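Local coordinates for thioesterase domain-containing protein (Pyrococcus horikoshii, PDB 1IXL) that probably hydrolyses acyl-CoA thioesters, as a hot-dog-fold protein of the thioesterase superfamily whose own substrate has not been established, at residues I21-G26 with A59-N64; G49-L54 with V105-E110. All coordinates share one frame; numbering follows the deposited sequence.

Contact 1. Residues I21-G26 with A59-N64; sequences ILIKEG and AMLAVN
Two extended aliphatic arms meet at their ends: Ile23 holds CG1 anti to its carbonyl carbon (chi1 -53°) and runs straight on to CD1, while Leu61 sets CG beside its own backbone N and reaches out to a CD1 of its own. The two CD1 methyls approach to 3.9 Å, the chains slanting past each other at their ends. The same torsion of Ile23 turns the shorter branch, CG2, toward the helix terminus, where it rests 3.8 Å from Leu61 O and also against ND2 of Asn64, whose amide arm lies nearly at right angles to it. A beta-branched residue suits this place because its two branches serve two neighbours at once.

Asn64 leaves the helix with positive phi, a conformation that asparagine tolerates well. Its buried amide is satisfied by the N-terminal stretch, OD1 accepting from Arg7 N and ND2 giving to Glu5 O.

Beyond Ile23 the contact is made by backbone and water. Gly26 CA comes within 3.4 Å of Ala62 O in a CH···O contact, and the small side chain of Ala62 suits such a close approach. Gly26 has a positive phi of its own, which a residue without a side chain adopts easily. One water accepts the N-H of Gly26 (N to O 2.7 Å) and lies 2.8 Å from Ala62 O. A second lies between two carbonyls, 2.7 Å from Lys24 O and 2.8 Å from Leu61 O. Both are placed to donate to these carbonyls, though other acceptors compete for their protons; they link the helix end to the strand and the turn after it.

The edge strand 19-24, with a classic beta bulge where Ile21 and Leu22 face Glu29, thus borders the end of helix 48-63, while Ala62 also packs on Val103 of strand 100-109.

Contact 2. Residues G49-L54 with V105-E110; sequences GFTFGL and VKVYRE
Leu54 N donates to Phe50 O at 2.9 Å, and this i to i-4 bond belongs to the helix that, in the hot-dog fold, lies wrapped by a curved antiparallel sheet. Gly53 N makes the equivalent bond to Gly49 O, and the resulting turn brings residues three apart, Thr51 and Leu54, along the side of the helix next to the strand. No polar bond joins helix to strand here; the contact is made wholly by carbon.

Val107 supplies the strand's share. Its CB points to the helix, and chi1 of 179° places CG1 anti to the backbone N, so that this methyl is the group that meets both helix residues. Leu54 reaches across with its extended branch: CG is anti to N (chi1 161°) and CD2 continues the chain anti to CA, meeting Val107 CG1 at 4.0 Å, the two side chains slanting across one another. Thr51 contributes its methyl rather than its hydroxyl, CG2 standing 4.3 Å from the same CG1.

Each residue type fits. Valine, beta-branched, is at ease in an extended strand and offers a compact, stiff knob; leucine has the length to span from the helix to the sheet; threonine can turn carbon toward the valine while OG1 faces elsewhere. All three are buried, so the gain is chiefly that of removing apolar surface from water. The layer continues on strand 86-97, where Leu54 touches Leu87 and Ala89, and along the helix, where Val107 also meets Ala55.

At Val107 CG1 the directions to Leu54 CD2 and Thr51 CG2 stand nearly at right angles, and those two methyl carbons lie 5.7 Å apart.

How the contacts relate
From the N terminus, residues 21-26 come first, at the end of the edge strand, followed after strand 27-33 by helix 48-63. Contact 1 closes its loop when the last turn of that helix returns to the edge strand. Contact 2 starts within this loop, at residues 49-54 of the first half of the helix, and closes only much later, on residues 105-110 of strand 100-109, so the two loops cross. One helix is thus tied to the sheet at two places, its end to the edge strand and its beginning to an inner strand. Their centres lie about 15 Å apart, bridged where Ala59 CB packs 3.9 Å from Val105 CG2.

Contact 1. Residues I21-G26 with A59-N64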
# COMPACT_ATOMS: atom_id res chain seq x y z
N ILE A 21 8.68 2.55 -5.52
CA ILE A 21 9.73 3.48 -5.93
C ILE A 21 10.77 3.56 -4.84
O ILE A 21 11.83 4.17 -5.02
CB ILE A 21 9.17 4.90 -6.25
CG1 ILE A 21 8.39 5.47 -5.06
CG2 ILE A 21 8.26 4.83 -7.46
CD1 ILE A 21 7.85 6.90 -5.28
N LEU A 22 10.49 2.96 -3.69
CA LEU A 22 11.45 2.97 -2.60
C LEU A 22 11.16 1.88 -1.59
O LEU A 22 10.03 1.75 -1.11
CB LEU A 22 11.45 4.34 -1.90
CG LEU A 22 12.60 4.63 -0.92
CD1 LEU A 22 12.63 6.13 -0.62
CD2 LEU A 22 12.43 3.85 0.38
N ILE A 23 12.18 1.09 -1.27
CA ILE A 23 12.02 0.05 -0.26
C ILE A 23 13.29 0.02 0.57
O ILE A 23 14.38 -0.17 0.04
CB ILE A 23 11.83 -1.37 -0.85
CG1 ILE A 23 10.69 -1.41 -1.87
CG2 ILE A 23 11.55 -2.36 0.30
CD1 ILE A 23 10.51 -2.79 -2.57
N LYS A 24 13.15 0.22 1.87
CA LYS A 24 14.29 0.16 2.76
C LYS A 24 13.77 -0.49 4.04
O LYS A 24 12.57 -0.79 4.14
CB LYS A 24 14.83 1.55 3.06
CG LYS A 24 13.90 2.46 3.82
CD LYS A 24 14.57 3.79 4.08
CE LYS A 24 13.75 4.69 4.97
NZ LYS A 24 14.44 6.00 5.21
N GLU A 25 14.66 -0.69 5.01
CA GLU A 25 14.28 -1.29 6.29
C GLU A 25 13.12 -0.55 6.96
O GLU A 25 13.22 0.64 7.27
CB GLU A 25 15.48 -1.28 7.23
CG GLU A 25 15.17 -1.72 8.66
CD GLU A 25 14.82 -3.19 8.76
OE1 GLU A 25 15.01 -3.92 7.76
OE2 GLU A 25 14.38 -3.62 9.85
N GLY A 26 12.03 -1.28 7.17
CA GLY A 26 10.85 -0.74 7.83
C GLY A 26 10.07 0.36 7.14
O GLY A 26 9.19 0.97 7.77
N ALA A 59 2.22 -1.31 2.54
CA ALA A 59 2.34 -1.89 3.87
C ALA A 59 3.09 -3.24 3.79
O ALA A 59 3.98 -3.51 4.60
CB ALA A 59 0.94 -2.08 4.49
N MSE A 60 2.74 -4.07 2.81
CA MSE A 60 3.40 -5.35 2.64
C MSE A 60 4.89 -5.12 2.36
O MSE A 60 5.73 -5.91 2.79
CB MSE A 60 2.78 -6.14 1.47
CG MSE A 60 1.29 -6.51 1.61
SE MSE A 60 0.90 -7.64 2.98
CE MSE A 60 0.87 -6.60 4.22
N LEU A 61 5.22 -4.05 1.63
CA LEU A 61 6.64 -3.78 1.34
C LEU A 61 7.38 -3.12 2.48
O LEU A 61 8.61 -3.18 2.53
CB LEU A 61 6.81 -2.97 0.04
CG LEU A 61 6.28 -3.71 -1.19
CD1 LEU A 61 6.61 -2.96 -2.49
CD2 LEU A 61 6.87 -5.10 -1.24
N ALA A 62 6.66 -2.48 3.39
CA ALA A 62 7.32 -1.88 4.53
C ALA A 62 7.82 -3.05 5.41
O ALA A 62 8.80 -2.90 6.14
CB ALA A 62 6.37 -0.98 5.31
N VAL A 63 7.14 -4.20 5.35
CA VAL A 63 7.59 -5.36 6.14
C VAL A 63 8.56 -6.14 5.27
O VAL A 63 9.61 -6.58 5.73
CB VAL A 63 6.41 -6.25 6.56
CG1 VAL A 63 6.92 -7.49 7.31
CG2 VAL A 63 5.45 -5.43 7.44
N ASN A 64 8.18 -6.33 4.01
CA ASN A 64 9.02 -6.99 3.01
C ASN A 64 9.60 -8.33 3.42
O ASN A 64 10.80 -8.57 3.30
CB ASN A 64 10.14 -6.03 2.61
CG ASN A 64 10.86 -6.47 1.34
OD1 ASN A 64 10.25 -7.03 0.43
ND2 ASN A 64 12.17 -6.20 1.27
O HOH W 1 11.10 -2.97 3.74
O HOH W 2 11.37 -3.85 6.86

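Contact 2. Residues G49-L54 with V105-E110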
# COMPACT_ATOMS: atom_id res chain seq x y z
N GLY A 49 -11.43 1.21 -3.49
CA GLY A 49 -10.78 -0.09 -3.42
C GLY A 49 -9.38 -0.03 -4.03
O GLY A 49 -8.47 -0.74 -3.60
N PHE A 50 -9.20 0.81 -5.05
CA PHE A 50 -7.88 0.89 -5.66
C PHE A 50 -6.89 1.64 -4.76
O PHE A 50 -5.73 1.24 -4.63
CB PHE A 50 -8.00 1.54 -7.04
CG PHE A 50 -8.79 0.69 -8.01
CD1 PHE A 50 -8.23 -0.46 -8.56
CD2 PHE A 50 -10.12 1.00 -8.30
CE1 PHE A 50 -8.98 -1.30 -9.37
CE2 PHE A 50 -10.88 0.16 -9.11
CZ PHE A 50 -10.31 -0.99 -9.65
N THR A 51 -7.37 2.70 -4.14
CA THR A 51 -6.56 3.49 -3.23
C THR A 51 -6.14 2.61 -2.05
O THR A 51 -4.98 2.66 -1.58
CB THR A 51 -7.35 4.67 -2.71
OG1 THR A 51 -7.88 5.40 -3.82
CG2 THR A 51 -6.46 5.59 -1.87
N PHE A 52 -7.08 1.81 -1.56
CA PHE A 52 -6.79 0.88 -0.46
C PHE A 52 -5.77 -0.17 -0.92
O PHE A 52 -4.85 -0.51 -0.18
CB PHE A 52 -8.07 0.17 0.01
CG PHE A 52 -7.82 -0.90 1.07
CD1 PHE A 52 -7.96 -0.60 2.42
CD2 PHE A 52 -7.45 -2.19 0.71
CE1 PHE A 52 -7.72 -1.58 3.41
CE2 PHE A 52 -7.21 -3.19 1.68
CZ PHE A 52 -7.34 -2.88 3.04
N GLY A 53 -5.95 -0.69 -2.14
CA GLY A 53 -5.05 -1.70 -2.64
C GLY A 53 -3.64 -1.15 -2.68
O GLY A 53 -2.69 -1.82 -2.31
N LEU A 54 -3.51 0.09 -3.17
CA LEU A 54 -2.18 0.70 -3.20
C LEU A 54 -1.60 0.80 -1.78
O LEU A 54 -0.44 0.44 -1.54
CB LEU A 54 -2.24 2.10 -3.83
CG LEU A 54 -1.06 3.05 -3.56
CD1 LEU A 54 0.22 2.51 -4.17
CD2 LEU A 54 -1.37 4.43 -4.14
N VAL A 105 0.05 3.85 7.12
CA VAL A 105 0.21 4.21 5.72
C VAL A 105 -0.60 5.46 5.43
O VAL A 105 -1.72 5.64 5.93
CB VAL A 105 -0.30 3.08 4.75
CG1 VAL A 105 -0.06 3.50 3.32
CG2 VAL A 105 0.41 1.76 5.03
N LYS A 106 -0.02 6.34 4.64
CA LYS A 106 -0.71 7.55 4.25
C LYS A 106 -0.54 7.60 2.74
O LYS A 106 0.56 7.36 2.23
CB LYS A 106 -0.08 8.79 4.91
CG LYS A 106 -0.60 9.02 6.33
CD LYS A 106 -0.36 10.45 6.78
CE LYS A 106 0.78 10.54 7.76
NZ LYS A 106 0.41 9.81 9.01
N VAL A 107 -1.63 7.85 2.03
CA VAL A 107 -1.55 7.93 0.59
C VAL A 107 -1.69 9.40 0.23
O VAL A 107 -2.62 10.06 0.69
CB VAL A 107 -2.65 7.12 -0.08
CG1 VAL A 107 -2.54 7.26 -1.61
CG2 VAL A 107 -2.54 5.64 0.34
N TYR A 108 -0.75 9.90 -0.58
CA TYR A 108 -0.73 11.31 -0.99
C TYR A 108 -0.99 11.57 -2.46
O TYR A 108 -0.72 10.72 -3.32
CB TYR A 108 0.65 11.94 -0.70
CG TYR A 108 1.11 11.89 0.74
CD1 TYR A 108 1.64 10.72 1.29
CD2 TYR A 108 0.96 13.00 1.57
CE1 TYR A 108 2.01 10.66 2.64
CE2 TYR A 108 1.33 12.96 2.91
CZ TYR A 108 1.85 11.79 3.45
OH TYR A 108 2.20 11.74 4.78
N ARG A 109 -1.51 12.75 -2.75
CA ARG A 109 -1.69 13.20 -4.13
C ARG A 109 -0.92 14.50 -3.96
O ARG A 109 -1.43 15.47 -3.42
CB ARG A 109 -3.16 13.48 -4.47
CG ARG A 109 -3.35 14.03 -5.89
CD ARG A 109 -4.81 14.19 -6.17
NE ARG A 109 -5.43 15.04 -5.16
CZ ARG A 109 -6.68 14.90 -4.75
NH1 ARG A 109 -7.44 13.94 -5.26
NH2 ARG A 109 -7.17 15.71 -3.82
N GLU A 110 0.34 14.49 -4.38
CA GLU A 110 1.23 15.63 -4.19
C GLU A 110 1.34 15.79 -2.66
O GLU A 110 1.82 14.88 -1.99
CB GLU A 110 0.69 16.87 -4.89
CG GLU A 110 0.51 16.62 -6.39
CD GLU A 110 0.22 17.87 -7.17
OE1 GLU A 110 -0.75 18.58 -6.83
OE2 GLU A 110 0.96 18.14 -8.15